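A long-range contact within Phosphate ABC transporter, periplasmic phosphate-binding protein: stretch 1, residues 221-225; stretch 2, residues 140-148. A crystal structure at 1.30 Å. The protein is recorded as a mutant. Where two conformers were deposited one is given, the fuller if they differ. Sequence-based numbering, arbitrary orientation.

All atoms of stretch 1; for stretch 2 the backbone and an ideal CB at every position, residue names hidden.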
ATOM      1  N   THR A 221       7.255   6.579   4.001  1.00  8.53           N
ATOM      2  CA  THR A 221       5.894   6.842   4.417  1.00  9.01           C
ATOM      3  C   THR A 221       4.794   6.422   3.426  1.00  9.86           C
ATOM      4  O   THR A 221       3.626   6.345   3.791  1.00 11.44           O
ATOM      5  CB  THR A 221       5.724   8.342   4.748  1.00 11.28           C
ATOM      6  OG1 THR A 221       6.189   9.127   3.641  1.00 13.30           O
ATOM      7  CG2 THR A 221       6.506   8.704   6.010  1.00 11.49           C
ATOM      8  N   ILE A 222       5.153   6.161   2.177  1.00  8.26           N
ATOM      9  CA  ILE A 222       4.145   5.926   1.136  1.00  7.73           C
ATOM     10  C   ILE A 222       3.822   4.435   1.003  1.00  7.71           C
ATOM     11  O   ILE A 222       4.286   3.754   0.096  1.00  7.84           O
ATOM     12  CB  ILE A 222       4.569   6.512  -0.238  1.00 10.97           C
ATOM     13  CG1 ILE A 222       5.228   7.885  -0.100  1.00 13.45           C
ATOM     14  CG2 ILE A 222       3.361   6.574  -1.162  1.00 13.08           C
ATOM     15  CD1 ILE A 222       4.356   8.925   0.498  1.00 15.34           C
ATOM     16  N   LYS A 223       3.065   3.917   1.953  1.00  7.39           N
ATOM     17  CA  LYS A 223       2.665   2.520   1.922  1.00  7.67           C
ATOM     18  C   LYS A 223       1.444   2.308   2.768  1.00  8.02           C
ATOM     19  O   LYS A 223       1.218   3.033   3.730  1.00  9.68           O
ATOM     20  CB  LYS A 223       3.784   1.583   2.403  1.00  8.63           C
ATOM     21  CG  LYS A 223       4.033   1.544   3.916  1.00 10.97           C
ATOM     22  CD  LYS A 223       4.872   2.676   4.424  1.00 14.04           C
ATOM     23  CE  LYS A 223       5.252   2.492   5.899  1.00 15.63           C
ATOM     24  NZ  LYS A 223       4.046   2.630   6.783  1.00 18.79           N
ATOM     25  N   ARG A 224       0.661   1.302   2.397  1.00  7.84           N
ATOM     26  CA  ARG A 224      -0.362   0.756   3.267  1.00  8.29           C
ATOM     27  C   ARG A 224       0.241  -0.383   4.064  1.00  7.68           C
ATOM     28  O   ARG A 224       0.990  -1.207   3.541  1.00  8.65           O
ATOM     29  CB  ARG A 224      -1.533   0.238   2.450  1.00 11.23           C
ATOM     30  CG  ARG A 224      -2.270   1.311   1.666  1.00 15.41           C
ATOM     31  CD  ARG A 224      -3.676   0.858   1.470  1.00 18.90           C
ATOM     32  NE  ARG A 224      -4.532   1.692   0.631  1.00 18.71           N
ATOM     33  CZ  ARG A 224      -5.361   2.638   1.074  1.00 19.04           C
ATOM     34  NH1 ARG A 224      -5.393   2.980   2.357  1.00 21.22           N
ATOM     35  NH2 ARG A 224      -6.158   3.257   0.225  1.00 19.40           N
ATOM     36  N   ASN A 225      -0.096  -0.416   5.338  1.00  8.68           N
ATOM     37  CA  ASN A 225       0.310  -1.493   6.231  1.00  9.31           C
ATOM     38  C   ASN A 225      -0.809  -2.530   6.275  1.00  9.69           C
ATOM     39  O   ASN A 225      -1.938  -2.214   6.665  1.00 11.91           O
ATOM     40  CB  ASN A 225       0.549  -0.932   7.640  1.00 10.42           C
ATOM     41  CG  ASN A 225       1.796  -0.054   7.750  1.00 14.97           C
ATOM     42  OD1 ASN A 225       2.479   0.202   6.785  1.00 13.98           O
ATOM     43  ND2 ASN A 225       2.094   0.394   8.968  1.00 19.50           N
ATOM     44  N   UNK A 140      -4.497   4.596  -7.116  0.51  7.18           N
ATOM     45  CA  UNK A 140      -5.101   5.916  -6.943  0.51  7.74           C
ATOM     46  C   UNK A 140      -5.671   6.054  -5.532  0.51  7.87           C
ATOM     47  O   UNK A 140      -5.457   7.045  -4.858  0.51  7.03           O
ATOM     48  CB  UNK A 140      -6.196   6.149  -7.986  0.51  7.74           C
ATOM     49  N   UNK A 141      -6.398   5.041  -5.092  0.51  9.27           N
ATOM     50  CA  UNK A 141      -6.998   5.066  -3.764  0.51 10.44           C
ATOM     51  C   UNK A 141      -5.934   5.213  -2.680  0.51  9.01           C
ATOM     52  O   UNK A 141      -6.117   5.956  -1.722  0.51  8.37           O
ATOM     53  CB  UNK A 141      -7.818   3.796  -3.528  0.51 10.44           C
ATOM     54  N   UNK A 142      -4.830   4.493  -2.825  0.51  9.25           N
ATOM     55  CA  UNK A 142      -3.770   4.526  -1.829  0.51  9.86           C
ATOM     56  C   UNK A 142      -3.105   5.894  -1.766  0.51  8.92           C
ATOM     57  O   UNK A 142      -2.833   6.394  -0.682  0.51  9.27           O
ATOM     58  CB  UNK A 142      -2.726   3.449  -2.132  0.51  9.86           C
ATOM     59  N   UNK A 143      -2.844   6.509  -2.915  1.00  8.76           N
ATOM     60  CA  UNK A 143      -2.188   7.810  -2.916  1.00  8.38           C
ATOM     61  C   UNK A 143      -3.151   8.867  -2.377  1.00  9.88           C
ATOM     62  O   UNK A 143      -2.770   9.746  -1.610  1.00 10.35           O
ATOM     63  CB  UNK A 143      -1.711   8.178  -4.322  1.00  8.38           C
ATOM     64  N   UNK A 144      -4.421   8.784  -2.757  1.00  9.19           N
ATOM     65  CA  UNK A 144      -5.396   9.730  -2.228  1.00  9.97           C
ATOM     66  C   UNK A 144      -5.481   9.632  -0.697  1.00 10.67           C
ATOM     67  O   UNK A 144      -5.504  10.644   0.008  1.00 11.70           O
ATOM     68  CB  UNK A 144      -6.769   9.478  -2.854  1.00  9.97           C
ATOM     69  N   UNK A 145      -5.506   8.409  -0.184  1.00  9.40           N
ATOM     70  CA  UNK A 145      -5.676   8.174   1.239  1.00 11.74           C
ATOM     71  C   UNK A 145      -4.413   8.489   2.039  1.00 12.44           C
ATOM     72  O   UNK A 145      -4.491   9.021   3.141  1.00 15.09           O
ATOM     73  CB  UNK A 145      -6.091   6.721   1.477  1.00 11.74           C
ATOM     74  N   UNK A 146      -3.250   8.158   1.488  1.00 11.57           N
ATOM     75  CA  UNK A 146      -1.991   8.276   2.219  1.00 12.69           C
ATOM     76  C   UNK A 146      -1.423   9.681   2.166  1.00 13.40           C
ATOM     77  O   UNK A 146      -0.730  10.102   3.083  1.00 16.15           O
ATOM     78  CB  UNK A 146      -0.965   7.287   1.662  1.00 12.69           C
ATOM     79  N   UNK A 147      -1.674  10.390   1.070  1.00 12.01           N
ATOM     80  CA  UNK A 147      -1.101  11.706   0.877  1.00 11.71           C
ATOM     81  C   UNK A 147      -2.168  12.793   0.907  1.00 11.84           C
ATOM     82  O   UNK A 147      -2.176  13.612   1.814  1.00 13.88           O
ATOM     83  CB  UNK A 147      -0.335  11.756  -0.446  1.00 11.71           C
ATOM     84  N   UNK A 148      -3.080  12.810  -0.057  1.00 10.30           N
ATOM     85  CA  UNK A 148      -3.986  13.938  -0.183  1.00 10.10           C
ATOM     86  C   UNK A 148      -4.864  14.114   1.041  1.00  9.23           C
ATOM     87  O   UNK A 148      -4.998  15.232   1.548  1.00 10.80           O
ATOM     88  CB  UNK A 148      -4.862  13.769  -1.426  1.00 10.10           C
TER

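Stretch 2 is helical throughout, and its axis crosses strand 223-225 at 89°, with a closest approach of 9.1 Å. The ideal CB atoms of 141, 142, 145 and 146 already lie near stretch 1; 143 and 147 reach it only with the ends of their side chains.

Position 140 has nothing of stretch 1 within 5.5 Å of its ideal CB, so this contact sets no preference. The residue is Tyr 140, which takes no part.

At 141 the CA-to-CB bond runs sideways, yet the ideal CB lies 4.1 Å from Arg 224 NH2. A small polar or an acidic side chain would suit the guanidinium. The deposited Ser 141 places OG 3.3 Å from Arg 224 NH2, near the guanidinium plane, and water 1 accepts a hydrogen bond from Arg 224 NH2 (3.0 Å to the water O).

Position 142 also points sideways, with its ideal CB only 3.7 Å from Arg 224 NE. That donor calls for an acceptor on a short arm: serine, threonine or perhaps aspartate. It is Ser 142, whose chi1 of -74° (m) brings OG to 2.8 Å from Arg 224 NE; the hydrogen bond is bent, at 133°.

At 143 the bond points away and the ideal CB reaches nothing, but a long apolar chain could bend back to the methyls of Ile 222. Ile 143 does so: its CD1 packs 3.8 Å from Ile 222 CG2.

Position 144 points away, leaving the choice open to this contact; Lys 144 does not touch stretch 1.

Position 145 points toward stretch 1, its ideal CB 3.7 Å from Arg 224 NH2. The positive charge favours an acid, although an amide could also accept. Asp 145 forms a salt bridge from OD2 to Arg 224 NH2 at 2.8 Å, near the guanidinium plane and nearly linear at 171°.

Position 146 points toward as well, but with more room: the ideal CB is 5.1 Å from Thr 221 O and 5.2 Å from both Lys 223 O and Ile 222 CG2. Leucine, isoleucine or methionine could fill this space. Leu 146 spans it with its two methyls, CD1 lying 4.1 Å from Arg 224 N and CD2 3.4 Å from Lys 223 O.

At 147 the bond is sideways and the ideal CB has no neighbour within 5.5 Å, so a longer apolar chain is needed to reach Ile 222. Leu 147 extends CD1 to 3.9 Å from Ile 222 CD1. Its phi/psi of -113/-66 falls within the wider pi-type turn at 144-148.

Position 148 is out of reach, and Leu 148 makes no contact here.

Stretch 2, residues 140-148: YSSIKDLLL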
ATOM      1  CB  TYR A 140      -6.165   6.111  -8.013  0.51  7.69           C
ATOM      2  CG  TYR A 140      -7.087   7.304  -7.918  0.51  8.67           C
ATOM      3  CD1 TYR A 140      -7.029   8.318  -8.859  0.51  8.08           C
ATOM      4  CD2 TYR A 140      -8.073   7.372  -6.953  0.51 10.20           C
ATOM      5  CE1 TYR A 140      -7.916   9.381  -8.832  0.51  8.98           C
ATOM      6  CE2 TYR A 140      -8.947   8.431  -6.909  0.51 11.41           C
ATOM      7  CZ  TYR A 140      -8.857   9.434  -7.847  0.51 10.71           C
ATOM      8  OH  TYR A 140      -9.734  10.494  -7.824  0.51 11.38           O
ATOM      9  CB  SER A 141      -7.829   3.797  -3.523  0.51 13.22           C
ATOM     10  OG  SER A 141      -8.315   3.750  -2.188  0.51 16.63           O
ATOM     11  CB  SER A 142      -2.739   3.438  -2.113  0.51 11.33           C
ATOM     12  OG  SER A 142      -3.228   2.155  -1.771  0.51 11.96           O
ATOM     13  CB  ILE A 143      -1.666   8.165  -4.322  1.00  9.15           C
ATOM     14  CG1 ILE A 143      -0.528   7.202  -4.728  1.00 10.08           C
ATOM     15  CG2 ILE A 143      -1.238   9.636  -4.392  1.00 10.16           C
ATOM     16  CD1 ILE A 143       0.643   7.115  -3.746  1.00  9.54           C
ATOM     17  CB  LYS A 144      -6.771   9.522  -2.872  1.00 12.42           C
ATOM     18  CG  LYS A 144      -7.827  10.457  -2.352  1.00 17.85           C
ATOM     19  CD  LYS A 144      -8.956  10.647  -3.356  1.00 21.28           C
ATOM     20  CE  LYS A 144     -10.180  11.305  -2.717  1.00 26.16           C
ATOM     21  NZ  LYS A 144      -9.843  12.497  -1.891  1.00 28.24           N
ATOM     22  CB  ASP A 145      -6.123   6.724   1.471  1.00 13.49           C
ATOM     23  CG  ASP A 145      -7.552   6.467   0.972  1.00 16.29           C
ATOM     24  OD1 ASP A 145      -8.292   7.450   0.696  1.00 19.59           O
ATOM     25  OD2 ASP A 145      -7.941   5.282   0.865  1.00 19.02           O
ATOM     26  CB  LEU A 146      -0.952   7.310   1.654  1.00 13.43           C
ATOM     27  CG  LEU A 146      -1.231   5.834   1.908  1.00 15.31           C
ATOM     28  CD1 LEU A 146      -0.296   5.021   1.030  1.00 14.73           C
ATOM     29  CD2 LEU A 146      -1.071   5.475   3.386  1.00 18.68           C
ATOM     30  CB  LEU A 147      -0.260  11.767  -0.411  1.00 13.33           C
ATOM     31  CG  LEU A 147       1.130  11.155  -0.307  1.00 14.26           C
ATOM     32  CD1 LEU A 147       1.746  10.876  -1.664  1.00 14.34           C
ATOM     33  CD2 LEU A 147       2.012  12.100   0.491  1.00 16.28           C
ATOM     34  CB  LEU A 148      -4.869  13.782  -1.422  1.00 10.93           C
ATOM     35  CG  LEU A 148      -4.143  13.874  -2.762  1.00 14.05           C
ATOM     36  CD1 LEU A 148      -5.096  13.586  -3.925  1.00 16.60           C
ATOM     37  CD2 LEU A 148      -3.518  15.244  -2.946  1.00 16.60           C
TER
HETATM   38  O   HOH W   1      -6.338   1.434  -2.185  1.00 22.89           O
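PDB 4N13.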